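Local coordinates for spindle assembly checkpoint serine/threonine-protein kinase BUB1 (PDB 3ESL) that phosphorylates BUB3 and itself as a whole kinase, here represented by its N-terminal domain, and delays anaphase until chromosomes are bioriented on the spindle, at residues A[33-41]-A[54-62]; A[117-125]-A[134-142]. All coordinates share one frame; numbering follows the deposited sequence.

Contact 1. Residues A[33-41]-A[54-62]; sequences FLDYMIWIS and EVLRSTMER
Val55 O is gripped twice from its own helix. Thr59 OG1 donates to Val55 O over 2.7 Å, and the backbone N of the same threonine reaches this oxygen from the opposite face of the carbonyl plane. The hydroxyl is thereby turned back onto the backbone, and Thr59 meets helix 33-41 in the antiparallel helical hairpin characteristic of TPR-like folds; the short axes run 163° apart and come within 9.5 Å. With its CG2 anti to the backbone N (OG1 at chi1 -59°), Thr59 lays that methyl against Tyr36 CD2 and, also at 3.6 Å, against Met37 CG, while Ile40 CD1 comes tip to tip with the threonine. The same CD1 covers one face of the Tyr36 ring towards its rim and touches Val55 CG1. That valine methyl also lies 3.6 Å from Tyr36 OH, whose hydrogen bond is to Glu16 on helix 4-21. Farther from the turn of the hairpin, Phe33 CE1 packs on the backbone C and the CB of Arg62. Ile40 CG2 rests 3.7 Å from Leu56 CB. Met37, its chain bent at chi3 (-65°), crosses Met60 at about a right angle and sets its SD 3.5 Å from Met60 CG.

Contact 2. Residues A[117-125]-A[134-142]; sequences FYEEFSKLL and AKVLLELGA
Ala134 receives the hydroxyl of Ser122 on its carbonyl: Ser122 OG donates to Ala134 O over 2.8 Å, arriving above the carbonyl plane at a C=O...donor angle of 111°. Here the antiparallel helices are closest, the CA atoms of Ser122 and Ala134 lying 4.4 Å apart, and the methyl of Ala134 packs against Leu125 CB. Lys135 NZ forms a salt bridge with Glu160 of helix 149-165. Leu137 is the knob of the interface, seated among Tyr118, Phe121, Ser122 and Leu125. Held anti to the backbone N (chi1 -165°), its CG sends CD2 over one face of the Phe121 ring, 3.3 Å from Phe121 CG, a CH-pi contact near the rim, while CD1 faces Tyr118 CD1. Leu138 follows with its CG 3.5 Å from Ser122 OG and its CD2 near Tyr118 O, so the serine hydroxyl also meets the carbons of Leu138 and the methyl of Ala134. Leu140 adds its CG beside Tyr118 CE1. At Gly141 the bare CA sits over the centre of the Tyr118 ring, 3.4 Å from the centroid and 5° off the normal, with Phe117 CD2 over the centre of the opposite face; Tyr118 OH is hydrogen-bonded to Thr112 O and to Asn144 ND2. The small Ser122, Ala134 and Gly141 are consistent with the close axis approach of 8.5 Å, an antiparallel packing of successive helices characteristic of the TPR-like fold.

Overall arrangement
From the N terminus, helix 4-21 leads into helix 29-47, after which the chain reverses into helix 49-67; contact 1 closes this hairpin with 12 intervening residues. Helices 77-90 and 95-108 follow, and then contact 2 closes a second hairpin, between helices 115-127 and 131-143, across eight residues. The two are in series, neither nested nor crossed, on opposite sides of the chain's centre: their centres lie about 27 Å apart and their nearest atoms about 13 Å. Helix 77-90 bridges them, touching Leu34, Met37 and Met60 on one side and Phe117 and Glu120 on the other. The later helix 193-200 returns to contact 1, whereas helices 149-165 and 177-186 pack on contact 2, all within the all-helical N-terminal domain.

Contact 1. Residues A[33-41]-A[54-62]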
ATOM      1  N   PHE A  33      11.502  -9.518   5.769  0.80 15.16           N
ATOM      2  CA  PHE A  33      10.043  -9.413   5.814  0.80 15.94           C
ATOM      3  C   PHE A  33       9.387  -9.994   4.559  0.80 17.38           C
ATOM      4  O   PHE A  33       8.383 -10.714   4.656  0.80 15.79           O
ATOM      5  CB  PHE A  33       9.583  -7.951   5.981  0.80 15.53           C
ATOM      6  CG  PHE A  33       9.703  -7.426   7.379  0.80 17.48           C
ATOM      7  CD1 PHE A  33       8.856  -7.891   8.394  0.80 18.23           C
ATOM      8  CD2 PHE A  33      10.647  -6.439   7.680  0.80 20.02           C
ATOM      9  CE1 PHE A  33       8.957  -7.367   9.690  0.80 16.06           C
ATOM     10  CE2 PHE A  33      10.754  -5.908   8.964  0.80 18.34           C
ATOM     11  CZ  PHE A  33       9.907  -6.379   9.968  0.80 18.22           C
ATOM     12  N   LEU A  34       9.922  -9.658   3.383  1.00 18.28           N
ATOM     13  CA  LEU A  34       9.340 -10.163   2.132  1.00 20.67           C
ATOM     14  C   LEU A  34       9.374 -11.688   2.064  1.00 20.60           C
ATOM     15  O   LEU A  34       8.371 -12.314   1.704  1.00 21.14           O
ATOM     16  CB  LEU A  34      10.052  -9.587   0.904  1.00 19.17           C
ATOM     17  CG  LEU A  34       9.831  -8.109   0.626  1.00 24.82           C
ATOM     18  CD1 LEU A  34      10.775  -7.682  -0.486  1.00 25.79           C
ATOM     19  CD2 LEU A  34       8.384  -7.856   0.218  1.00 31.26           C
ATOM     20  N   ASP A  35      10.513 -12.281   2.428  1.00 20.61           N
ATOM     21  CA  ASP A  35      10.661 -13.746   2.400  1.00 22.55           C
ATOM     22  C   ASP A  35       9.602 -14.383   3.285  1.00 21.46           C
ATOM     23  O   ASP A  35       8.912 -15.327   2.884  1.00 21.15           O
ATOM     24  CB  ASP A  35      12.047 -14.166   2.889  1.00 24.41           C
ATOM     25  CG  ASP A  35      13.120 -14.044   1.826  1.00 28.38           C
ATOM     26  OD1 ASP A  35      12.793 -13.905   0.626  1.00 31.67           O
ATOM     27  OD2 ASP A  35      14.308 -14.104   2.215  1.00 31.99           O
ATOM     28  N   TYR A  36       9.444 -13.824   4.480  1.00 19.09           N
ATOM     29  CA  TYR A  36       8.507 -14.379   5.456  1.00 20.74           C
ATOM     30  C   TYR A  36       7.062 -14.221   4.974  1.00 20.79           C
ATOM     31  O   TYR A  36       6.294 -15.171   5.008  1.00 19.39           O
ATOM     32  CB  TYR A  36       8.759 -13.737   6.819  1.00 18.13           C
ATOM     33  CG  TYR A  36       7.949 -14.280   7.978  1.00 21.36           C
ATOM     34  CD1 TYR A  36       7.439 -15.586   7.962  1.00 21.13           C
ATOM     35  CD2 TYR A  36       7.741 -13.494   9.116  1.00 20.09           C
ATOM     36  CE1 TYR A  36       6.715 -16.091   9.059  1.00 22.72           C
ATOM     37  CE2 TYR A  36       7.003 -13.985  10.213  1.00 22.62           C
ATOM     38  CZ  TYR A  36       6.508 -15.282  10.170  1.00 22.89           C
ATOM     39  OH  TYR A  36       5.779 -15.756  11.235  1.00 25.16           O
ATOM     40  N   MET A  37       6.704 -13.035   4.477  1.00 19.70           N
ATOM     41  CA  MET A  37       5.348 -12.792   3.984  1.00 21.65           C
ATOM     42  C   MET A  37       4.970 -13.667   2.784  1.00 21.59           C
ATOM     43  O   MET A  37       3.843 -14.168   2.695  0.80 20.77           O
ATOM     44  CB  MET A  37       5.163 -11.300   3.667  1.00 20.84           C
ATOM     45  CG  MET A  37       5.151 -10.459   4.922  1.00 21.00           C
ATOM     46  SD  MET A  37       4.906  -8.712   4.525  1.00 28.44           S
ATOM     47  CE  MET A  37       6.383  -8.308   3.615  1.00 26.63           C
ATOM     48  N   ILE A  38       5.924 -13.875   1.880  1.00 21.58           N
ATOM     49  CA  ILE A  38       5.698 -14.732   0.728  1.00 24.78           C
ATOM     50  C   ILE A  38       5.459 -16.158   1.221  1.00 23.13           C
ATOM     51  O   ILE A  38       4.532 -16.817   0.747  1.00 25.64           O
ATOM     52  CB  ILE A  38       6.859 -14.659  -0.274  1.00 24.96           C
ATOM     53  CG1 ILE A  38       6.874 -13.271  -0.946  1.00 24.63           C
ATOM     54  CG2 ILE A  38       6.750 -15.759  -1.348  1.00 25.18           C
ATOM     55  CD1 ILE A  38       8.141 -12.964  -1.689  1.00 27.88           C
ATOM     56  N   TRP A  39       6.260 -16.598   2.189  1.00 24.29           N
ATOM     57  CA  TRP A  39       6.101 -17.951   2.763  1.00 24.28           C
ATOM     58  C   TRP A  39       4.741 -18.116   3.454  1.00 26.31           C
ATOM     59  O   TRP A  39       4.050 -19.131   3.271  1.00 26.46           O
ATOM     60  CB  TRP A  39       7.245 -18.291   3.717  1.00 24.96           C
ATOM     61  CG  TRP A  39       7.039 -19.624   4.374  1.00 25.67           C
ATOM     62  CD1 TRP A  39       7.359 -20.850   3.854  1.00 28.31           C
ATOM     63  CD2 TRP A  39       6.425 -19.868   5.647  1.00 25.54           C
ATOM     64  NE1 TRP A  39       6.979 -21.849   4.730  1.00 28.19           N
ATOM     65  CE2 TRP A  39       6.415 -21.274   5.843  1.00 27.75           C
ATOM     66  CE3 TRP A  39       5.889 -19.039   6.648  1.00 27.26           C
ATOM     67  CZ2 TRP A  39       5.890 -21.866   7.001  1.00 28.58           C
ATOM     68  CZ3 TRP A  39       5.363 -19.627   7.804  1.00 26.61           C
ATOM     69  CH2 TRP A  39       5.370 -21.037   7.967  1.00 28.26           C
ATOM     70  N   ILE A  40       4.349 -17.124   4.247  1.00 24.18           N
ATOM     71  CA  ILE A  40       3.051 -17.176   4.918  1.00 24.96           C
ATOM     72  C   ILE A  40       1.908 -17.264   3.906  1.00 26.36           C
ATOM     73  O   ILE A  40       0.993 -18.079   4.057  1.00 28.45           O
ATOM     74  CB  ILE A  40       2.795 -15.939   5.785  1.00 21.26           C
ATOM     75  CG1 ILE A  40       3.827 -15.824   6.905  1.00 21.68           C
ATOM     76  CG2 ILE A  40       1.365 -15.977   6.375  1.00 25.33           C
ATOM     77  CD1 ILE A  40       3.890 -14.422   7.520  1.00 23.69           C
ATOM     78  N   SER A  41       1.964 -16.414   2.880  1.00 26.59           N
ATOM     79  CA  SER A  41       0.854 -16.274   1.947  1.00 29.58           C
ATOM     80  C   SER A  41       0.745 -17.459   0.984  1.00 34.36           C
ATOM     81  O   SER A  41      -0.288 -17.639   0.331  1.00 37.35           O
ATOM     82  CB  SER A  41       0.971 -14.955   1.178  1.00 29.97           C
ATOM     83  OG  SER A  41       2.126 -14.957   0.358  1.00 33.72           O
ATOM     84  N   GLU A  54      -4.209 -14.278  10.140  0.50 32.82           N
ATOM     85  CA  GLU A  54      -3.774 -13.499  11.296  0.50 34.12           C
ATOM     86  C   GLU A  54      -2.276 -13.209  11.242  0.50 32.63           C
ATOM     87  O   GLU A  54      -1.847 -12.069  11.455  0.50 31.02           O
ATOM     88  CB  GLU A  54      -4.115 -14.247  12.595  0.50 36.56           C
ATOM     89  CG  GLU A  54      -3.577 -13.598  13.874  0.50 40.34           C
ATOM     90  CD  GLU A  54      -3.240 -14.609  14.967  0.50 44.16           C
ATOM     91  OE1 GLU A  54      -3.994 -15.593  15.144  0.50 46.02           O
ATOM     92  OE2 GLU A  54      -2.212 -14.414  15.655  0.50 45.86           O
ATOM     93  N   VAL A  55      -1.492 -14.244  10.953  1.00 30.48           N
ATOM     94  CA  VAL A  55      -0.035 -14.130  10.940  1.00 28.86           C
ATOM     95  C   VAL A  55       0.390 -13.254   9.762  1.00 25.01           C
ATOM     96  O   VAL A  55       1.319 -12.442   9.891  1.00 26.80           O
ATOM     97  CB  VAL A  55       0.669 -15.508  10.895  1.00 30.40           C
ATOM     98  CG1 VAL A  55       2.184 -15.342  10.819  1.00 30.75           C
ATOM     99  CG2 VAL A  55       0.289 -16.344  12.132  1.00 30.79           C
ATOM    100  N   LEU A  56      -0.289 -13.406   8.630  1.00 24.10           N
ATOM    101  CA  LEU A  56       0.016 -12.545   7.481  1.00 20.93           C
ATOM    102  C   LEU A  56      -0.257 -11.083   7.849  1.00 22.45           C
ATOM    103  O   LEU A  56       0.587 -10.208   7.604  1.00 25.36           O
ATOM    104  CB  LEU A  56      -0.764 -12.957   6.228  1.00 22.82           C
ATOM    105  CG  LEU A  56      -0.492 -12.108   4.979  1.00 23.72           C
ATOM    106  CD1 LEU A  56       0.991 -12.132   4.580  1.00 25.58           C
ATOM    107  CD2 LEU A  56      -1.382 -12.526   3.804  1.00 23.96           C
ATOM    108  N   ARG A  57      -1.424 -10.816   8.437  0.80 20.22           N
ATOM    109  CA  ARG A  57      -1.804  -9.435   8.754  0.80 22.68           C
ATOM    110  C   ARG A  57      -0.797  -8.814   9.712  0.80 22.52           C
ATOM    111  O   ARG A  57      -0.313  -7.708   9.467  0.80 20.71           O
ATOM    112  CB  ARG A  57      -3.240  -9.344   9.313  0.80 22.14           C
ATOM    113  CG  ARG A  57      -3.662  -7.894   9.611  0.80 23.59           C
ATOM    114  CD  ARG A  57      -5.169  -7.675   9.764  0.80 27.63           C
ATOM    115  NE  ARG A  57      -5.448  -6.231   9.737  0.80 34.53           N
ATOM    116  CZ  ARG A  57      -6.645  -5.661   9.575  0.80 36.68           C
ATOM    117  NH1 ARG A  57      -7.740  -6.404   9.413  0.80 36.77           N
ATOM    118  NH2 ARG A  57      -6.745  -4.329   9.572  0.80 32.83           N
ATOM    119  N   SER A  58      -0.477  -9.533  10.789  1.00 24.29           N
ATOM    120  CA  SER A  58       0.488  -9.065  11.798  1.00 26.62           C
ATOM    121  C   SER A  58       1.890  -8.824  11.243  1.00 25.99           C
ATOM    122  O   SER A  58       2.553  -7.849  11.607  1.00 25.61           O
ATOM    123  CB  SER A  58       0.547 -10.052  12.971  1.00 30.39           C
ATOM    124  OG  SER A  58       1.719  -9.852  13.746  1.00 37.36           O
ATOM    125  N   THR A  59       2.340  -9.716  10.366  1.00 22.13           N
ATOM    126  CA  THR A  59       3.665  -9.616   9.777  1.00 22.46           C
ATOM    127  C   THR A  59       3.723  -8.407   8.847  1.00 18.61           C
ATOM    128  O   THR A  59       4.725  -7.684   8.842  1.00 21.63           O
ATOM    129  CB  THR A  59       4.055 -10.915   9.054  1.00 22.04           C
ATOM    130  OG1 THR A  59       4.013 -11.986  10.009  1.00 22.81           O
ATOM    131  CG2 THR A  59       5.473 -10.820   8.518  1.00 22.20           C
ATOM    132  N   MET A  60       2.658  -8.192   8.086  1.00 18.98           N
ATOM    133  CA  MET A  60       2.638  -7.078   7.132  1.00 19.73           C
ATOM    134  C   MET A  60       2.656  -5.764   7.923  1.00 20.83           C
ATOM    135  O   MET A  60       3.359  -4.820   7.565  1.00 18.09           O
ATOM    136  CB  MET A  60       1.421  -7.160   6.218  1.00 18.22           C
ATOM    137  CG  MET A  60       1.513  -8.298   5.218  1.00 23.42           C
ATOM    138  SD  MET A  60       0.086  -8.338   4.130  1.00 27.12           S
ATOM    139  CE  MET A  60       0.446  -6.933   3.108  1.00 29.62           C
ATOM    140  N   GLU A  61       1.898  -5.722   9.019  1.00 19.75           N
ATOM    141  CA  GLU A  61       1.866  -4.528   9.865  1.00 20.52           C
ATOM    142  C   GLU A  61       3.242  -4.265  10.479  1.00 19.97           C
ATOM    143  O   GLU A  61       3.714  -3.115  10.489  1.00 20.52           O
ATOM    144  CB  GLU A  61       0.791  -4.661  10.948  1.00 20.66           C
ATOM    145  CG  GLU A  61      -0.599  -4.642  10.383  1.00 21.97           C
ATOM    146  CD  GLU A  61      -1.669  -4.687  11.456  1.00 24.46           C
ATOM    147  OE1 GLU A  61      -1.306  -4.731  12.653  1.00 28.72           O
ATOM    148  OE2 GLU A  61      -2.858  -4.669  11.079  1.00 23.87           O
ATOM    149  N   ARG A  62       3.883  -5.317  10.985  0.50 18.71           N
ATOM    150  CA  ARG A  62       5.246  -5.206  11.518  0.50 19.42           C
ATOM    151  C   ARG A  62       6.203  -4.650  10.469  0.50 20.06           C
ATOM    152  O   ARG A  62       7.005  -3.753  10.758  0.50 19.96           O
ATOM    153  CB  ARG A  62       5.751  -6.562  12.023  0.50 22.51           C
ATOM    154  CG  ARG A  62       5.219  -6.946  13.389  0.50 23.99           C
ATOM    155  CD  ARG A  62       5.620  -8.377  13.734  0.50 24.30           C
ATOM    156  NE  ARG A  62       6.977  -8.461  14.270  0.50 23.16           N
ATOM    157  CZ  ARG A  62       7.542  -9.596  14.679  0.50 22.65           C
ATOM    158  NH1 ARG A  62       6.870 -10.728  14.597  0.50 25.31           N
ATOM    159  NH2 ARG A  62       8.776  -9.599  15.166  0.50 23.10           N
TER

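Contact 2. Residues A[117-125]-A[134-142]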
ATOM      1  N   PHE A 117       1.745   4.212  -7.188  1.00 17.80           N
ATOM      2  CA  PHE A 117       1.080   4.870  -6.066  1.00 19.92           C
ATOM      3  C   PHE A 117      -0.122   5.658  -6.584  1.00 19.76           C
ATOM      4  O   PHE A 117      -1.251   5.506  -6.094  1.00 20.09           O
ATOM      5  CB  PHE A 117       2.039   5.793  -5.313  1.00 17.91           C
ATOM      6  CG  PHE A 117       1.357   6.657  -4.279  1.00 19.14           C
ATOM      7  CD1 PHE A 117       1.099   6.167  -3.004  1.00 22.72           C
ATOM      8  CD2 PHE A 117       0.944   7.959  -4.595  1.00 18.77           C
ATOM      9  CE1 PHE A 117       0.442   6.966  -2.048  1.00 19.24           C
ATOM     10  CE2 PHE A 117       0.293   8.764  -3.644  1.00 21.97           C
ATOM     11  CZ  PHE A 117       0.047   8.265  -2.365  1.00 20.80           C
ATOM     12  N   TYR A 118       0.128   6.479  -7.596  1.00 19.97           N
ATOM     13  CA  TYR A 118      -0.933   7.325  -8.147  1.00 19.71           C
ATOM     14  C   TYR A 118      -1.999   6.513  -8.849  1.00 20.75           C
ATOM     15  O   TYR A 118      -3.194   6.826  -8.731  1.00 21.78           O
ATOM     16  CB  TYR A 118      -0.327   8.375  -9.071  1.00 21.01           C
ATOM     17  CG  TYR A 118       0.608   9.279  -8.321  1.00 21.57           C
ATOM     18  CD1 TYR A 118       0.142  10.419  -7.662  1.00 21.80           C
ATOM     19  CD2 TYR A 118       1.970   8.982  -8.244  1.00 21.82           C
ATOM     20  CE1 TYR A 118       1.020  11.237  -6.948  1.00 22.24           C
ATOM     21  CE2 TYR A 118       2.846   9.795  -7.537  1.00 20.93           C
ATOM     22  CZ  TYR A 118       2.369  10.915  -6.898  1.00 22.92           C
ATOM     23  OH  TYR A 118       3.244  11.710  -6.201  1.00 23.86           O
ATOM     24  N   GLU A 119      -1.585   5.467  -9.565  1.00 20.72           N
ATOM     25  CA  GLU A 119      -2.554   4.573 -10.240  1.00 21.72           C
ATOM     26  C   GLU A 119      -3.533   3.920  -9.261  1.00 24.01           C
ATOM     27  O   GLU A 119      -4.754   3.924  -9.477  1.00 20.75           O
ATOM     28  CB  GLU A 119      -1.826   3.504 -11.062  1.00 22.47           C
ATOM     29  CG  GLU A 119      -1.070   4.096 -12.252  1.00 23.24           C
ATOM     30  CD  GLU A 119      -0.139   3.102 -12.939  1.00 29.10           C
ATOM     31  OE1 GLU A 119       0.408   2.205 -12.257  1.00 29.01           O
ATOM     32  OE2 GLU A 119       0.051   3.225 -14.174  1.00 31.95           O
ATOM     33  N   GLU A 120      -2.990   3.362  -8.183  1.00 20.81           N
ATOM     34  CA  GLU A 120      -3.806   2.690  -7.178  1.00 20.98           C
ATOM     35  C   GLU A 120      -4.678   3.650  -6.363  1.00 20.93           C
ATOM     36  O   GLU A 120      -5.848   3.352  -6.108  1.00 22.00           O
ATOM     37  CB  GLU A 120      -2.921   1.827  -6.268  1.00 22.29           C
ATOM     38  CG  GLU A 120      -2.264   0.646  -7.010  1.00 25.00           C
ATOM     39  CD  GLU A 120      -3.262  -0.416  -7.473  1.00 33.24           C
ATOM     40  OE1 GLU A 120      -4.294  -0.634  -6.799  1.00 32.04           O
ATOM     41  OE2 GLU A 120      -3.004  -1.047  -8.522  1.00 39.35           O
ATOM     42  N   PHE A 121      -4.108   4.786  -5.965  1.00 19.97           N
ATOM     43  CA  PHE A 121      -4.833   5.790  -5.199  1.00 20.91           C
ATOM     44  C   PHE A 121      -5.970   6.337  -6.081  1.00 22.56           C
ATOM     45  O   PHE A 121      -7.122   6.444  -5.644  1.00 22.15           O
ATOM     46  CB  PHE A 121      -3.858   6.889  -4.766  1.00 22.24           C
ATOM     47  CG  PHE A 121      -4.381   7.817  -3.678  1.00 21.41           C
ATOM     48  CD1 PHE A 121      -5.689   7.728  -3.202  1.00 23.11           C
ATOM     49  CD2 PHE A 121      -3.546   8.807  -3.166  1.00 24.94           C
ATOM     50  CE1 PHE A 121      -6.153   8.606  -2.206  1.00 24.24           C
ATOM     51  CE2 PHE A 121      -4.007   9.698  -2.187  1.00 23.28           C
ATOM     52  CZ  PHE A 121      -5.302   9.591  -1.706  1.00 22.82           C
ATOM     53  N   SER A 122      -5.655   6.621  -7.340  1.00 21.62           N
ATOM     54  CA  SER A 122      -6.684   7.081  -8.285  1.00 23.67           C
ATOM     55  C   SER A 122      -7.806   6.054  -8.434  1.00 24.46           C
ATOM     56  O   SER A 122      -8.993   6.429  -8.462  1.00 25.53           O
ATOM     57  CB  SER A 122      -6.074   7.413  -9.652  1.00 25.69           C
ATOM     58  OG  SER A 122      -7.099   7.765 -10.581  1.00 28.80           O
ATOM     59  N   LYS A 123      -7.440   4.772  -8.540  1.00 22.73           N
ATOM     60  CA  LYS A 123      -8.423   3.689  -8.647  1.00 24.73           C
ATOM     61  C   LYS A 123      -9.355   3.691  -7.431  1.00 26.69           C
ATOM     62  O   LYS A 123     -10.571   3.537  -7.580  1.00 24.46           O
ATOM     63  CB  LYS A 123      -7.743   2.329  -8.814  1.00 27.55           C
ATOM     64  CG  LYS A 123      -8.712   1.156  -9.011  1.00 32.37           C
ATOM     65  CD  LYS A 123      -7.980  -0.196  -9.104  1.00 38.95           C
ATOM     66  CE  LYS A 123      -7.571  -0.738  -7.727  1.00 47.01           C
ATOM     67  NZ  LYS A 123      -8.739  -1.200  -6.903  1.00 50.29           N
ATOM     68  N   LEU A 124      -8.795   3.884  -6.234  1.00 21.71           N
ATOM     69  CA  LEU A 124      -9.634   3.940  -5.029  1.00 22.68           C
ATOM     70  C   LEU A 124     -10.669   5.067  -5.144  1.00 22.78           C
ATOM     71  O   LEU A 124     -11.865   4.851  -4.886  1.00 26.12           O
ATOM     72  CB  LEU A 124      -8.769   4.112  -3.764  1.00 21.42           C
ATOM     73  CG  LEU A 124      -9.548   4.186  -2.446  1.00 26.54           C
ATOM     74  CD1 LEU A 124      -9.991   2.818  -1.993  1.00 28.41           C
ATOM     75  CD2 LEU A 124      -8.716   4.865  -1.363  1.00 25.61           C
ATOM     76  N   LEU A 125     -10.211   6.259  -5.523  1.00 21.32           N
ATOM     77  CA  LEU A 125     -11.085   7.416  -5.636  1.00 24.10           C
ATOM     78  C   LEU A 125     -12.097   7.196  -6.755  1.00 26.56           C
ATOM     79  O   LEU A 125     -13.264   7.549  -6.601  1.00 27.60           O
ATOM     80  CB  LEU A 125     -10.293   8.688  -5.899  1.00 25.46           C
ATOM     81  CG  LEU A 125      -9.344   9.155  -4.792  1.00 25.83           C
ATOM     82  CD1 LEU A 125      -8.716  10.489  -5.166  1.00 30.04           C
ATOM     83  CD2 LEU A 125     -10.082   9.238  -3.448  1.00 29.28           C
ATOM     84  N   ALA A 134      -9.927  11.752  -8.951  1.00 27.54           N
ATOM     85  CA  ALA A 134      -9.118  10.621  -9.419  1.00 24.90           C
ATOM     86  C   ALA A 134      -8.276  10.988 -10.641  1.00 28.20           C
ATOM     87  O   ALA A 134      -7.126  10.557 -10.761  1.00 26.64           O
ATOM     88  CB  ALA A 134      -9.990   9.410  -9.705  1.00 26.92           C
ATOM     89  N   LYS A 135      -8.836  11.799 -11.543  1.00 28.46           N
ATOM     90  CA  LYS A 135      -8.097  12.254 -12.725  1.00 30.85           C
ATOM     91  C   LYS A 135      -6.965  13.180 -12.305  1.00 29.83           C
ATOM     92  O   LYS A 135      -5.834  13.021 -12.758  1.00 31.16           O
ATOM     93  CB  LYS A 135      -9.040  12.956 -13.727  1.00 30.72           C
ATOM     94  CG  LYS A 135      -8.336  13.646 -14.884  1.00 35.83           C
ATOM     95  CD  LYS A 135      -9.342  14.137 -15.919  1.00 37.58           C
ATOM     96  CE  LYS A 135      -8.651  14.852 -17.067  1.00 42.47           C
ATOM     97  NZ  LYS A 135      -9.465  14.752 -18.306  1.00 44.30           N
ATOM     98  N   VAL A 136      -7.258  14.116 -11.406  1.00 28.63           N
ATOM     99  CA  VAL A 136      -6.268  15.092 -10.958  1.00 28.63           C
ATOM    100  C   VAL A 136      -5.090  14.382 -10.276  1.00 29.83           C
ATOM    101  O   VAL A 136      -3.934  14.790 -10.423  1.00 28.27           O
ATOM    102  CB  VAL A 136      -6.886  16.149 -10.024  1.00 32.20           C
ATOM    103  CG1 VAL A 136      -5.818  17.101  -9.489  1.00 32.20           C
ATOM    104  CG2 VAL A 136      -7.959  16.945 -10.765  1.00 32.86           C
ATOM    105  N   LEU A 137      -5.397  13.312  -9.553  1.00 25.90           N
ATOM    106  CA  LEU A 137      -4.358  12.534  -8.887  1.00 26.77           C
ATOM    107  C   LEU A 137      -3.380  11.913  -9.892  1.00 27.39           C
ATOM    108  O   LEU A 137      -2.166  11.916  -9.663  1.00 25.53           O
ATOM    109  CB  LEU A 137      -4.993  11.472  -8.011  1.00 29.52           C
ATOM    110  CG  LEU A 137      -4.140  10.779  -6.965  1.00 34.12           C
ATOM    111  CD1 LEU A 137      -3.334  11.785  -6.136  1.00 29.28           C
ATOM    112  CD2 LEU A 137      -5.087   9.960  -6.113  1.00 33.52           C
ATOM    113  N   LEU A 138      -3.897  11.400 -11.008  1.00 24.88           N
ATOM    114  CA  LEU A 138      -3.011  10.867 -12.056  1.00 27.34           C
ATOM    115  C   LEU A 138      -2.143  11.976 -12.645  1.00 29.90           C
ATOM    116  O   LEU A 138      -0.935  11.803 -12.840  1.00 29.87           O
ATOM    117  CB  LEU A 138      -3.798  10.159 -13.157  1.00 27.21           C
ATOM    118  CG  LEU A 138      -4.526   8.880 -12.746  1.00 27.56           C
ATOM    119  CD1 LEU A 138      -5.473   8.429 -13.851  1.00 29.19           C
ATOM    120  CD2 LEU A 138      -3.541   7.755 -12.376  1.00 27.08           C
ATOM    121  N   GLU A 139      -2.753  13.131 -12.890  1.00 29.64           N
ATOM    122  CA  GLU A 139      -2.014  14.282 -13.404  1.00 30.27           C
ATOM    123  C   GLU A 139      -0.958  14.780 -12.407  1.00 31.53           C
ATOM    124  O   GLU A 139       0.107  15.251 -12.807  1.00 30.49           O
ATOM    125  CB  GLU A 139      -2.979  15.408 -13.789  1.00 34.46           C
ATOM    126  CG  GLU A 139      -4.001  14.983 -14.831  1.00 37.60           C
ATOM    127  CD  GLU A 139      -5.035  16.057 -15.123  1.00 40.90           C
ATOM    128  OE1 GLU A 139      -5.332  16.875 -14.222  1.00 42.19           O
ATOM    129  OE2 GLU A 139      -5.556  16.071 -16.260  1.00 46.79           O
ATOM    130  N   LEU A 140      -1.250  14.653 -11.114  1.00 28.71           N
ATOM    131  CA  LEU A 140      -0.294  15.017 -10.067  1.00 28.61           C
ATOM    132  C   LEU A 140       0.935  14.101 -10.100  1.00 27.11           C
ATOM    133  O   LEU A 140       2.063  14.556  -9.915  1.00 27.85           O
ATOM    134  CB  LEU A 140      -0.951  14.966  -8.684  1.00 29.62           C
ATOM    135  CG  LEU A 140      -0.104  15.329  -7.454  1.00 28.88           C
ATOM    136  CD1 LEU A 140       0.434  16.775  -7.511  1.00 34.96           C
ATOM    137  CD2 LEU A 140      -0.900  15.113  -6.166  1.00 31.32           C
ATOM    138  N   GLY A 141       0.699  12.812 -10.325  1.00 26.82           N
ATOM    139  CA  GLY A 141       1.786  11.850 -10.473  1.00 28.34           C
ATOM    140  C   GLY A 141       2.723  12.243 -11.599  1.00 30.99           C
ATOM    141  O   GLY A 141       3.941  12.231 -11.427  1.00 30.70           O
ATOM    142  N   ALA A 142       2.147  12.605 -12.743  1.00 31.27           N
ATOM    143  CA  ALA A 142       2.933  13.018 -13.906  1.00 35.20           C
ATOM    144  C   ALA A 142       3.733  14.295 -13.620  1.00 38.84           C
ATOM    145  O   ALA A 142       4.894  14.408 -14.026  1.00 41.13           O
ATOM    146  CB  ALA A 142       2.038  13.185 -15.124  1.00 33.65           C
TER